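Side-chain contacts in telomeric DNA-binding factor trf1 (Schizosaccharomyces pombe, PDB 6K5S), which probably binds telomeric DNA, here represented by an all-helical domain whose assembly holds two copies of the chain: residues S8-L13 with P76-T81; Q29-I34 with A93-L98; E111-D116 with A216-N221; D153-D158 with A188-L193. One frame throughout, in Å; residues are numbered along the deposited sequence.

Interaction 1 (S8-L13 with P76-T81); sequences SLIPTL and PSQRST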
loop_
_atom_site.group_PDB
_atom_site.type_symbol
_atom_site.label_atom_id
_atom_site.label_comp_id
_atom_site.label_asym_id
_atom_site.label_seq_id
_atom_site.Cartn_x
_atom_site.Cartn_y
_atom_site.Cartn_z
ATOM N N SER A 8 9.253 -0.173 -7.521
ATOM C CA SER A 8 8.083 0.661 -7.769
ATOM C C SER A 8 7.275 0.937 -6.512
ATOM O O SER A 8 6.591 1.964 -6.460
ATOM C CB SER A 8 7.192 0.045 -8.852
ATOM O OG SER A 8 6.811 -1.275 -8.551
ATOM N N LEU A 9 7.379 0.084 -5.481
ATOM C CA LEU A 9 6.549 0.207 -4.289
ATOM C C LEU A 9 7.151 1.084 -3.203
ATOM O O LEU A 9 6.557 1.186 -2.120
ATOM C CB LEU A 9 6.251 -1.176 -3.707
ATOM C CG LEU A 9 5.209 -1.904 -4.565
ATOM C CD1 LEU A 9 5.153 -3.354 -4.241
ATOM C CD2 LEU A 9 3.826 -1.263 -4.379
ATOM N N ILE A 10 8.311 1.702 -3.458
ATOM C CA ILE A 10 8.958 2.488 -2.416
ATOM C C ILE A 10 8.021 3.566 -1.868
ATOM O O ILE A 10 7.930 3.683 -0.647
ATOM C CB ILE A 10 10.303 3.038 -2.927
ATOM C CG1 ILE A 10 11.385 1.938 -2.882
ATOM C CG2 ILE A 10 10.693 4.294 -2.160
ATOM C CD1 ILE A 10 11.877 1.540 -1.490
ATOM N N PRO A 11 7.259 4.309 -2.682
ATOM C CA PRO A 11 6.319 5.286 -2.075
ATOM C C PRO A 11 5.304 4.668 -1.116
ATOM O O PRO A 11 4.987 5.278 -0.087
ATOM C CB PRO A 11 5.654 5.916 -3.303
ATOM C CG PRO A 11 6.728 5.859 -4.359
ATOM C CD PRO A 11 7.373 4.504 -4.141
ATOM N N THR A 12 4.801 3.473 -1.403
ATOM C CA THR A 12 3.867 2.806 -0.492
ATOM C C THR A 12 4.570 2.369 0.792
ATOM O O THR A 12 4.084 2.622 1.904
ATOM C CB THR A 12 3.234 1.585 -1.185
ATOM O OG1 THR A 12 2.345 2.003 -2.236
ATOM C CG2 THR A 12 2.467 0.733 -0.175
ATOM N N LEU A 13 5.716 1.686 0.652
ATOM C CA LEU A 13 6.525 1.330 1.805
ATOM C C LEU A 13 6.751 2.546 2.692
ATOM O O LEU A 13 6.546 2.482 3.901
ATOM C CB LEU A 13 7.874 0.739 1.355
ATOM C CG LEU A 13 8.733 0.217 2.520
ATOM C CD1 LEU A 13 8.013 -0.910 3.256
ATOM C CD2 LEU A 13 10.092 -0.294 2.014
ATOM N N PRO A 76 19.477 6.938 -2.793
ATOM C CA PRO A 76 19.264 7.626 -1.509
ATOM C C PRO A 76 17.823 7.571 -1.018
ATOM O O PRO A 76 17.593 7.360 0.178
ATOM C CB PRO A 76 19.718 9.056 -1.813
ATOM C CG PRO A 76 20.747 8.877 -2.908
ATOM C CD PRO A 76 20.226 7.771 -3.755
ATOM N N SER A 77 16.844 7.707 -1.906
ATOM C CA SER A 77 15.462 7.678 -1.438
ATOM C C SER A 77 15.029 6.261 -1.079
ATOM O O SER A 77 14.302 6.065 -0.098
ATOM C CB SER A 77 14.539 8.277 -2.498
ATOM O OG SER A 77 14.479 7.413 -3.613
ATOM N N GLN A 78 15.481 5.261 -1.851
ATOM C CA GLN A 78 15.196 3.871 -1.517
ATOM C C GLN A 78 15.774 3.491 -0.164
ATOM O O GLN A 78 15.107 2.833 0.644
ATOM C CB GLN A 78 15.754 2.940 -2.586
ATOM C CG GLN A 78 15.040 3.020 -3.901
ATOM C CD GLN A 78 15.800 2.350 -5.024
ATOM O OE1 GLN A 78 16.957 1.921 -4.860
ATOM N NE2 GLN A 78 15.167 2.288 -6.191
ATOM N N ARG A 79 17.021 3.882 0.097
ATOM C CA ARG A 79 17.654 3.509 1.353
ATOM C C ARG A 79 17.063 4.285 2.519
ATOM O O ARG A 79 16.872 3.727 3.607
ATOM C CB ARG A 79 19.163 3.701 1.246
ATOM C CG ARG A 79 19.780 2.640 0.347
ATOM C CD ARG A 79 21.103 3.057 -0.201
ATOM N NE ARG A 79 21.856 3.774 0.812
ATOM C CZ ARG A 79 22.629 3.175 1.704
ATOM N NH1 ARG A 79 23.284 3.906 2.602
ATOM N NH2 ARG A 79 22.751 1.845 1.683
ATOM N N SER A 80 16.720 5.556 2.308
ATOM C CA SER A 80 16.059 6.316 3.367
ATOM C C SER A 80 14.708 5.703 3.713
ATOM O O SER A 80 14.307 5.661 4.888
ATOM C CB SER A 80 15.898 7.768 2.930
ATOM O OG SER A 80 15.087 8.486 3.831
ATOM N N THR A 81 13.999 5.204 2.700
ATOM C CA THR A 81 12.704 4.568 2.930
ATOM C C THR A 81 12.854 3.235 3.649
ATOM O O THR A 81 12.044 2.907 4.519
ATOM C CB THR A 81 11.965 4.361 1.606
ATOM O OG1 THR A 81 11.710 5.634 1.021
ATOM C CG2 THR A 81 10.652 3.678 1.824
#
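Ile10, in the first turn of helix 10-24, meets Gln78 and Thr81 in the opening turns of helix 76-94. The contact is a helix-helix packing between the N-terminal ends of two helices in the TRF-family helical domain. The backbones come nearest at Ile10 and Gln78, whose CA atoms are 6.5 Å apart.

The two branches of Ile10 divide the work. With CG1 beside the backbone N (chi1 -79°), the Ile10 and Gln78 side chains cross at about a right angle, Ile10 CG1 standing 3.9 Å from Gln78 CG. CG2, anti to the backbone N, comes to 3.6 Å from Thr81 OG1. Pro11 and Thr12 turn their CB atoms away from helix 76-94, and there the second subunit takes over: Thr12 OG1 is hydrogen-bonded to Asn15 ND2 of that chain. Leu13 returns to the interface one turn after Ile10. Its CG is anti to the backbone N (chi1 -175°), and its CD2 lies 4.0 Å from Thr81 CG2. Tyr60 of helix 41-60 touches both Ile10 and Leu13, extending the apolar patch beyond the pair.

No hydrogen bond crosses the contact, which buries 214 Å² and rests on van der Waals contact. The methyl of Thr81 serves that packing: CG2 meets Leu13 and also lies 3.7 Å from Ile10 O. Its hydroxyl is satisfied within its own helix, since Thr81 OG1 donates to Ser77 O at 2.9 Å, tilted 29° from the carbonyl plane, while Thr81 N reaches the same oxygen from the opposite face.

Interaction 2 (Q29-I34 with A93-L98); sequences QEASAI and AVYGAL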
loop_
_atom_site.group_PDB
_atom_site.type_symbol
_atom_site.label_atom_id
_atom_site.label_comp_id
_atom_site.label_asym_id
_atom_site.label_seq_id
_atom_site.Cartn_x
_atom_site.Cartn_y
_atom_site.Cartn_z
ATOM N N GLN A 29 0.237 5.324 26.418
ATOM C CA GLN A 29 -1.171 5.030 26.682
ATOM C C GLN A 29 -2.018 5.154 25.419
ATOM O O GLN A 29 -2.899 4.321 25.173
ATOM C CB GLN A 29 -1.684 5.961 27.791
ATOM C CG GLN A 29 -3.191 6.110 27.869
ATOM C CD GLN A 29 -3.911 4.874 28.392
ATOM O OE1 GLN A 29 -3.358 3.769 28.458
ATOM N NE2 GLN A 29 -5.184 5.062 28.757
ATOM N N GLU A 30 -1.735 6.158 24.593
ATOM C CA GLU A 30 -2.515 6.400 23.383
ATOM C C GLU A 30 -2.244 5.336 22.327
ATOM O O GLU A 30 -3.178 4.804 21.715
ATOM C CB GLU A 30 -2.176 7.782 22.835
ATOM C CG GLU A 30 -3.142 8.859 23.166
ATOM C CD GLU A 30 -3.131 9.927 22.094
ATOM O OE1 GLU A 30 -2.786 11.085 22.424
ATOM O OE2 GLU A 30 -3.463 9.602 20.925
ATOM N N ALA A 31 -0.964 5.031 22.084
ATOM C CA ALA A 31 -0.608 3.979 21.136
ATOM C C ALA A 31 -1.092 2.622 21.619
ATOM O O ALA A 31 -1.668 1.844 20.849
ATOM C CB ALA A 31 0.908 3.955 20.915
ATOM N N SER A 32 -0.882 2.317 22.902
ATOM C CA SER A 32 -1.350 1.030 23.414
ATOM C C SER A 32 -2.850 0.890 23.237
ATOM O O SER A 32 -3.338 -0.176 22.849
ATOM C CB SER A 32 -0.966 0.858 24.879
ATOM O OG SER A 32 0.429 0.995 25.032
ATOM N N ALA A 33 -3.596 1.967 23.499
ATOM C CA ALA A 33 -5.042 1.930 23.305
ATOM C C ALA A 33 -5.395 1.568 21.870
ATOM O O ALA A 33 -6.285 0.744 21.628
ATOM C CB ALA A 33 -5.661 3.273 23.685
ATOM N N ILE A 34 -4.693 2.162 20.905
ATOM C CA ILE A 34 -5.016 1.919 19.507
ATOM C C ILE A 34 -4.831 0.441 19.175
ATOM O O ILE A 34 -5.718 -0.196 18.587
ATOM C CB ILE A 34 -4.164 2.858 18.629
ATOM C CG1 ILE A 34 -4.566 4.308 18.927
ATOM C CG2 ILE A 34 -4.312 2.528 17.165
ATOM C CD1 ILE A 34 -3.771 5.369 18.205
ATOM N N ALA A 93 6.686 -4.250 16.192
ATOM C CA ALA A 93 7.047 -5.445 16.957
ATOM C C ALA A 93 6.896 -5.210 18.456
ATOM O O ALA A 93 6.334 -6.053 19.174
ATOM C CB ALA A 93 8.483 -5.883 16.646
ATOM N N VAL A 94 7.416 -4.088 18.960
ATOM C CA VAL A 94 7.397 -3.907 20.415
ATOM C C VAL A 94 6.000 -3.578 20.929
ATOM O O VAL A 94 5.699 -3.835 22.104
ATOM C CB VAL A 94 8.387 -2.833 20.919
ATOM C CG1 VAL A 94 9.857 -3.266 20.708
ATOM C CG2 VAL A 94 8.102 -1.479 20.342
ATOM N N TYR A 95 5.122 -3.045 20.087
ATOM C CA TYR A 95 3.727 -2.877 20.473
ATOM C C TYR A 95 2.873 -4.097 20.136
ATOM O O TYR A 95 1.667 -4.087 20.405
ATOM C CB TYR A 95 3.153 -1.619 19.820
ATOM C CG TYR A 95 3.330 -0.388 20.666
ATOM C CD1 TYR A 95 2.560 -0.190 21.816
ATOM C CD2 TYR A 95 4.272 0.565 20.343
ATOM C CE1 TYR A 95 2.730 0.927 22.605
ATOM C CE2 TYR A 95 4.443 1.689 21.119
ATOM C CZ TYR A 95 3.663 1.866 22.253
ATOM O OH TYR A 95 3.835 2.982 23.034
ATOM N N GLY A 96 3.454 -5.137 19.546
ATOM C CA GLY A 96 2.738 -6.373 19.295
ATOM C C GLY A 96 1.996 -6.456 17.982
ATOM O O GLY A 96 1.392 -7.503 17.700
ATOM N N ALA A 97 2.036 -5.399 17.161
ATOM C CA ALA A 97 1.384 -5.430 15.855
ATOM C C ALA A 97 2.094 -6.370 14.885
ATOM O O ALA A 97 1.480 -6.862 13.936
ATOM C CB ALA A 97 1.314 -4.010 15.289
ATOM N N LEU A 98 3.378 -6.623 15.093
ATOM C CA LEU A 98 4.119 -7.608 14.328
ATOM C C LEU A 98 4.733 -8.589 15.308
ATOM O O LEU A 98 5.040 -8.223 16.446
ATOM C CB LEU A 98 5.226 -6.969 13.482
ATOM C CG LEU A 98 4.836 -6.088 12.291
ATOM C CD1 LEU A 98 6.091 -5.460 11.654
ATOM C CD2 LEU A 98 4.046 -6.918 11.276
#
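With CG about a quarter-turn from the backbone N (chi1 -90°), Tyr95 carries its ring toward Ala31 and Ser32 of helix 28-36; Ser32 OG lies beside its own backbone N (chi1 -56°), where it faces the rim of that ring. The backbones are closest at these residues, with 7.0 Å between Ser32 CA and Tyr95 CA.

Two different approaches to one ring follow. Ala31 CB makes an off-centre CH-pi contact: it is 4.2 Å from the centroid of the Tyr95 ring and 29° off its normal, displaced toward the phenol end, with Tyr95 CZ at 3.7 Å. Ser32 OG instead lies at the edge, in the ring plane, 3.3 Å from Tyr95 CE1. That oxygen makes its hydrogen bond to Val28 O, one turn back in its own helix, which fixes its position against the ring. Tyr95 OH is buried here without a polar partner in the model, so the tyrosine contributes by shape more than by hydrogen bonding. Were Tyr95 replaced by an alanine, a gap would probably open beside the Ala31 methyl, and Ser32 OG would lose the ring edge it packs on.

The ring springs from a helix end. Gly96 closes helix 76-94 with a Schellman motif, its N bonded to Ala93 O at 3.0 Å, and its positive phi would jam a CB against Tyr95 O. Placed at this turn, Tyr95 reaches across to helix 28-36 and also touches Leu24 of helix 10-24, while Leu212 of helix 208-222 packs on both Tyr95 and Ser32.

Interaction 3 (E111-D116 with A216-N221); sequences EVFAPD and ACYIHN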
loop_
_atom_site.group_PDB
_atom_site.type_symbol
_atom_site.label_atom_id
_atom_site.label_comp_id
_atom_site.label_asym_id
_atom_site.label_seq_id
_atom_site.Cartn_x
_atom_site.Cartn_y
_atom_site.Cartn_z
ATOM N N GLU A 111 21.463 -2.230 13.411
ATOM C CA GLU A 111 21.151 -1.976 12.011
ATOM C C GLU A 111 19.907 -1.100 11.872
ATOM O O GLU A 111 19.805 -0.299 10.939
ATOM C CB GLU A 111 20.971 -3.301 11.274
ATOM C CG GLU A 111 20.590 -3.138 9.819
ATOM C CD GLU A 111 21.731 -2.586 8.991
ATOM O OE1 GLU A 111 22.886 -3.030 9.177
ATOM O OE2 GLU A 111 21.474 -1.693 8.162
ATOM N N VAL A 112 18.986 -1.202 12.819
ATOM C CA VAL A 112 17.747 -0.433 12.774
ATOM C C VAL A 112 17.977 0.998 13.256
ATOM O O VAL A 112 17.479 1.955 12.659
ATOM C CB VAL A 112 16.676 -1.165 13.614
ATOM C CG1 VAL A 112 15.434 -0.299 13.802
ATOM C CG2 VAL A 112 16.316 -2.487 12.956
ATOM N N PHE A 113 18.757 1.179 14.328
ATOM C CA PHE A 113 18.892 2.496 14.939
ATOM C C PHE A 113 20.185 3.206 14.579
ATOM O O PHE A 113 20.242 4.433 14.701
ATOM C CB PHE A 113 18.789 2.383 16.469
ATOM C CG PHE A 113 17.410 2.044 16.951
ATOM C CD1 PHE A 113 16.999 0.731 17.017
ATOM C CD2 PHE A 113 16.520 3.045 17.323
ATOM C CE1 PHE A 113 15.722 0.407 17.460
ATOM C CE2 PHE A 113 15.242 2.738 17.764
ATOM C CZ PHE A 113 14.835 1.414 17.825
ATOM N N ALA A 114 21.208 2.477 14.135
ATOM C CA ALA A 114 22.481 3.059 13.698
ATOM C C ALA A 114 22.907 2.438 12.365
ATOM O O ALA A 114 23.947 1.780 12.258
ATOM C CB ALA A 114 23.551 2.865 14.767
ATOM N N PRO A 115 22.100 2.601 11.331
ATOM C CA PRO A 115 22.411 1.955 10.053
ATOM C C PRO A 115 23.555 2.670 9.352
ATOM O O PRO A 115 23.891 3.816 9.659
ATOM C CB PRO A 115 21.103 2.082 9.266
ATOM C CG PRO A 115 20.479 3.320 9.821
ATOM C CD PRO A 115 20.879 3.424 11.264
ATOM N N ASP A 116 24.194 1.940 8.433
ATOM C CA ASP A 116 25.176 2.509 7.506
ATOM C C ASP A 116 26.431 3.016 8.224
ATOM O O ASP A 116 26.989 4.056 7.866
ATOM C CB ASP A 116 24.549 3.622 6.662
ATOM C CG ASP A 116 23.300 3.167 5.935
ATOM O OD1 ASP A 116 23.267 2.004 5.484
ATOM O OD2 ASP A 116 22.345 3.972 5.818
ATOM N N ALA A 216 9.614 4.587 22.417
ATOM C CA ALA A 216 8.768 5.433 21.581
ATOM C C ALA A 216 9.283 6.864 21.579
ATOM O O ALA A 216 9.424 7.479 20.515
ATOM C CB ALA A 216 7.320 5.376 22.057
ATOM N N CYS A 217 9.608 7.388 22.765
ATOM C CA CYS A 217 10.194 8.719 22.878
ATOM C C CYS A 217 11.445 8.859 22.019
ATOM O O CYS A 217 11.591 9.839 21.281
ATOM C CB CYS A 217 10.515 9.027 24.335
ATOM S SG CYS A 217 9.043 9.331 25.337
ATOM N N TYR A 218 12.361 7.888 22.095
ATOM C CA TYR A 218 13.523 7.948 21.212
ATOM C C TYR A 218 13.091 7.990 19.757
ATOM O O TYR A 218 13.559 8.827 18.980
ATOM C CB TYR A 218 14.468 6.762 21.430
ATOM C CG TYR A 218 15.624 6.768 20.450
ATOM C CD1 TYR A 218 15.474 6.288 19.156
ATOM C CD2 TYR A 218 16.871 7.255 20.818
ATOM C CE1 TYR A 218 16.519 6.308 18.252
ATOM C CE2 TYR A 218 17.928 7.270 19.917
ATOM C CZ TYR A 218 17.743 6.798 18.639
ATOM O OH TYR A 218 18.782 6.805 17.729
ATOM N N ILE A 219 12.255 7.037 19.350
ATOM C CA ILE A 219 11.919 6.918 17.939
ATOM C C ILE A 219 11.127 8.137 17.497
ATOM O O ILE A 219 11.275 8.610 16.362
ATOM C CB ILE A 219 11.177 5.591 17.680
ATOM C CG1 ILE A 219 12.194 4.458 17.536
ATOM C CG2 ILE A 219 10.342 5.656 16.421
ATOM C CD1 ILE A 219 11.582 3.062 17.478
ATOM N N HIS A 220 10.325 8.698 18.396
ATOM C CA HIS A 220 9.680 9.969 18.119
ATOM C C HIS A 220 10.731 11.068 18.086
ATOM O O HIS A 220 11.084 11.560 17.011
ATOM C CB HIS A 220 8.608 10.283 19.164
ATOM C CG HIS A 220 7.446 11.059 18.624
ATOM N ND1 HIS A 220 6.952 12.186 19.246
ATOM C CD2 HIS A 220 6.682 10.870 17.519
ATOM C CE1 HIS A 220 5.934 12.659 18.547
ATOM N NE2 HIS A 220 5.749 11.880 17.497
ATOM N N ASN A 221 11.258 11.440 19.252
ATOM C CA ASN A 221 12.157 12.592 19.352
ATOM C C ASN A 221 13.475 12.436 18.574
ATOM O O ASN A 221 14.339 13.304 18.757
ATOM C CB ASN A 221 12.439 12.875 20.822
ATOM C CG ASN A 221 11.171 12.993 21.636
ATOM O OD1 ASN A 221 10.207 12.250 21.414
ATOM N ND2 ASN A 221 11.150 13.938 22.573
#
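Phe113 and Ile219 mark the closest backbone approach of their segments, at 8.8 Å between CA atoms, a spacing that leaves room for large side chains. Phe113 is the last residue of helix 102-113, and Ala114 is the first to leave helical angles; segment 216-221 is helical, within helix 208-222. The contact is therefore a helix C-terminus packed on the flank of another helix, in the interior of the TRF-family helical domain.

The Phe113 ring enters edge first. Tyr218, with CG anti to its backbone N (chi1 176°), brings CE1 into the plane of the phenylalanine ring, 3.4 Å from Phe113 CD2. The two side chains run past each other in opposite directions, their ring centroids 5.5 Å apart and the planes inclined by 65°, an oblique aromatic pair. Ile219 crosses Phe113 at about a right angle and reaches the neighbouring part of the same rim.

Around them Phe109 stacks on Phe113 and Phe90 meets it edge-to-face, so an aromatic cluster extends beyond the pair. Leu127 of helix 122-141 touches both Phe113 and Tyr218, and the phenol is satisfied by a hydrogen bond between Tyr218 OH and Gln124 NE2. The ethyl arm of Ile219, with CG1 beside the backbone N (chi1 -82°), completes the grip on the phenylalanine edge: CG1 sits 3.5 Å from Phe113 CE2, and CD1 lies 3.7 Å from Phe113 CZ.

Interaction 4 (D153-D158 with A188-L193); sequences DLFPSD and ARKERL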
loop_
_atom_site.group_PDB
_atom_site.type_symbol
_atom_site.label_atom_id
_atom_site.label_comp_id
_atom_site.label_asym_id
_atom_site.label_seq_id
_atom_site.Cartn_x
_atom_site.Cartn_y
_atom_site.Cartn_z
ATOM N N ASP A 153 24.434 -14.719 25.734
ATOM C CA ASP A 153 24.020 -14.358 24.382
ATOM C C ASP A 153 23.693 -12.877 24.291
ATOM O O ASP A 153 24.065 -12.209 23.319
ATOM C CB ASP A 153 22.799 -15.172 23.958
ATOM C CG ASP A 153 23.131 -16.611 23.677
ATOM O OD1 ASP A 153 24.331 -16.973 23.704
ATOM O OD2 ASP A 153 22.186 -17.381 23.439
ATOM N N LEU A 154 22.989 -12.349 25.290
ATOM C CA LEU A 154 22.481 -10.990 25.177
ATOM C C LEU A 154 23.522 -9.941 25.528
ATOM O O LEU A 154 23.427 -8.813 25.044
ATOM C CB LEU A 154 21.259 -10.817 26.068
ATOM C CG LEU A 154 19.993 -11.431 25.486
ATOM C CD1 LEU A 154 18.911 -11.392 26.546
ATOM C CD2 LEU A 154 19.553 -10.710 24.208
ATOM N N PHE A 155 24.489 -10.286 26.376
ATOM C CA PHE A 155 25.530 -9.374 26.841
ATOM C C PHE A 155 26.868 -10.054 26.584
ATOM O O PHE A 155 27.548 -10.499 27.521
ATOM C CB PHE A 155 25.373 -9.057 28.330
ATOM C CG PHE A 155 24.099 -8.344 28.688
ATOM C CD1 PHE A 155 24.046 -6.960 28.687
ATOM C CD2 PHE A 155 22.969 -9.050 29.066
ATOM C CE1 PHE A 155 22.877 -6.289 29.018
ATOM C CE2 PHE A 155 21.792 -8.375 29.396
ATOM C CZ PHE A 155 21.756 -6.991 29.377
ATOM N N PRO A 156 27.274 -10.154 25.321
ATOM C CA PRO A 156 28.358 -11.069 24.962
ATOM C C PRO A 156 29.721 -10.456 25.253
ATOM O O PRO A 156 29.862 -9.256 25.475
ATOM C CB PRO A 156 28.146 -11.290 23.462
ATOM C CG PRO A 156 27.494 -10.024 22.984
ATOM C CD PRO A 156 26.743 -9.428 24.147
ATOM N N SER A 157 30.735 -11.323 25.249
ATOM C CA SER A 157 32.101 -10.880 25.500
ATOM C C SER A 157 32.732 -10.176 24.300
ATOM O O SER A 157 33.700 -9.430 24.483
ATOM C CB SER A 157 32.972 -12.072 25.913
ATOM O OG SER A 157 33.133 -12.976 24.830
ATOM N N ASP A 158 32.206 -10.383 23.091
ATOM C CA ASP A 158 32.764 -9.793 21.878
ATOM C C ASP A 158 32.104 -8.465 21.496
ATOM O O ASP A 158 32.097 -8.101 20.311
ATOM C CB ASP A 158 32.670 -10.792 20.718
ATOM C CG ASP A 158 31.226 -11.073 20.285
ATOM O OD1 ASP A 158 30.291 -10.655 20.993
ATOM O OD2 ASP A 158 31.019 -11.710 19.225
ATOM N N ALA A 188 28.019 -4.008 33.564
ATOM C CA ALA A 188 27.393 -3.778 34.863
ATOM C C ALA A 188 25.955 -4.285 34.899
ATOM O O ALA A 188 25.512 -4.836 35.917
ATOM C CB ALA A 188 27.437 -2.288 35.201
ATOM N N ARG A 189 25.201 -4.089 33.808
ATOM C CA ARG A 189 23.818 -4.553 33.777
ATOM C C ARG A 189 23.749 -6.077 33.761
ATOM O O ARG A 189 22.884 -6.677 34.419
ATOM C CB ARG A 189 23.092 -3.952 32.565
ATOM C CG ARG A 189 21.683 -4.478 32.362
ATOM C CD ARG A 189 20.784 -4.085 33.527
ATOM N NE ARG A 189 20.730 -2.632 33.708
ATOM C CZ ARG A 189 19.844 -1.833 33.121
ATOM N NH1 ARG A 189 18.934 -2.326 32.283
ATOM N NH2 ARG A 189 19.874 -0.528 33.356
ATOM N N LYS A 190 24.671 -6.722 33.043
ATOM C CA LYS A 190 24.716 -8.183 33.041
ATOM C C LYS A 190 24.919 -8.724 34.454
ATOM O O LYS A 190 24.203 -9.631 34.893
ATOM C CB LYS A 190 25.824 -8.663 32.103
ATOM C CG LYS A 190 25.796 -10.141 31.776
ATOM C CD LYS A 190 27.098 -10.559 31.108
ATOM C CE LYS A 190 26.967 -11.931 30.485
ATOM N NZ LYS A 190 28.285 -12.471 30.041
ATOM N N GLU A 191 25.876 -8.154 35.188
ATOM C CA GLU A 191 26.147 -8.612 36.545
ATOM C C GLU A 191 24.942 -8.389 37.448
ATOM O O GLU A 191 24.533 -9.292 38.187
ATOM C CB GLU A 191 27.383 -7.893 37.095
ATOM C CG GLU A 191 27.500 -7.912 38.625
ATOM C CD GLU A 191 28.937 -7.743 39.100
ATOM O OE1 GLU A 191 29.765 -7.241 38.304
ATOM O OE2 GLU A 191 29.238 -8.112 40.260
ATOM N N ARG A 192 24.354 -7.187 37.409
ATOM C CA ARG A 192 23.160 -6.942 38.214
ATOM C C ARG A 192 22.063 -7.944 37.883
ATOM O O ARG A 192 21.371 -8.445 38.781
ATOM C CB ARG A 192 22.658 -5.512 38.010
ATOM C CG ARG A 192 21.225 -5.315 38.484
ATOM C CD ARG A 192 20.920 -3.879 38.845
ATOM N NE ARG A 192 21.327 -3.582 40.211
ATOM C CZ ARG A 192 22.479 -3.004 40.518
ATOM N NH1 ARG A 192 22.786 -2.765 41.783
ATOM N NH2 ARG A 192 23.323 -2.667 39.547
ATOM N N LEU A 193 21.906 -8.272 36.599
ATOM C CA LEU A 193 20.847 -9.194 36.216
ATOM C C LEU A 193 21.145 -10.604 36.708
ATOM O O LEU A 193 20.239 -11.307 37.175
ATOM C CB LEU A 193 20.660 -9.169 34.693
ATOM C CG LEU A 193 19.958 -7.919 34.146
ATOM C CD1 LEU A 193 19.952 -7.949 32.633
ATOM C CD2 LEU A 193 18.540 -7.740 34.675
#
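The turn that ends helix 147-154 packs on the side of helix 177-195, with Phe155, the first residue past the helical angles, laid over Lys190. CA atoms of Phe155 and Lys190 are 6.4 Å apart.

Lys190 CG is anti to the backbone N (chi1 -168°) and the chain is extended beyond, so the methylenes run alongside Phe155 in the opposite sense, CD 3.6 Å from Phe155 CB, while Lys190 CA lies over one face of the ring. At the tip, Lys190 NZ gives a weak hydrogen bond to Phe155 O at 3.3 Å; its stronger partner is Asn152 OD1 of helix 147-154.

The far end of the ring meets two more side chains. The Leu193 side chain crosses that of Phe155 at about a right angle, CD1 3.7 Å from Phe155 CE2, and Arg189 CG lies 3.9 Å from Phe155 CZ. Arg189 then bends, and its guanidinium forms a salt bridge with Glu130 and a hydrogen bond with Thr133. A serine in place of Phe155 would probably open a gap beside the Leu193 methyl and the Arg189 methylene and uncover the inner Lys190 chain, CA to CG, that the ring packs against.

Both basic residues are thus used twice: their methylenes pack on Phe155 while their nitrogens find stronger polar partners outside it, so the apolar packing probably costs neither charge its polar partners.

In the fold
Interactions 1 and 2 draw on opposite ends of helix 76-94, their centres about 24 Å apart, and pair it with the successive helices 10-24 and 28-36. Interaction 3 lies nearest the middle of the chain, its centre about 8 Å from the chain's centre. It comes within about 4 Å of interaction 2 at the nearest atoms, without touching, and is joined to interaction 1 by a long, weak ion pair, Arg79 NH1 to Asp116 OD2 at 3.4 Å. Interaction 4 falls in sequence between the two segments of interaction 3, centres about 22 Å apart; its centre is about 37 Å from that of interaction 1, across the chain's centre. Interaction 1 alone adjoins the second subunit.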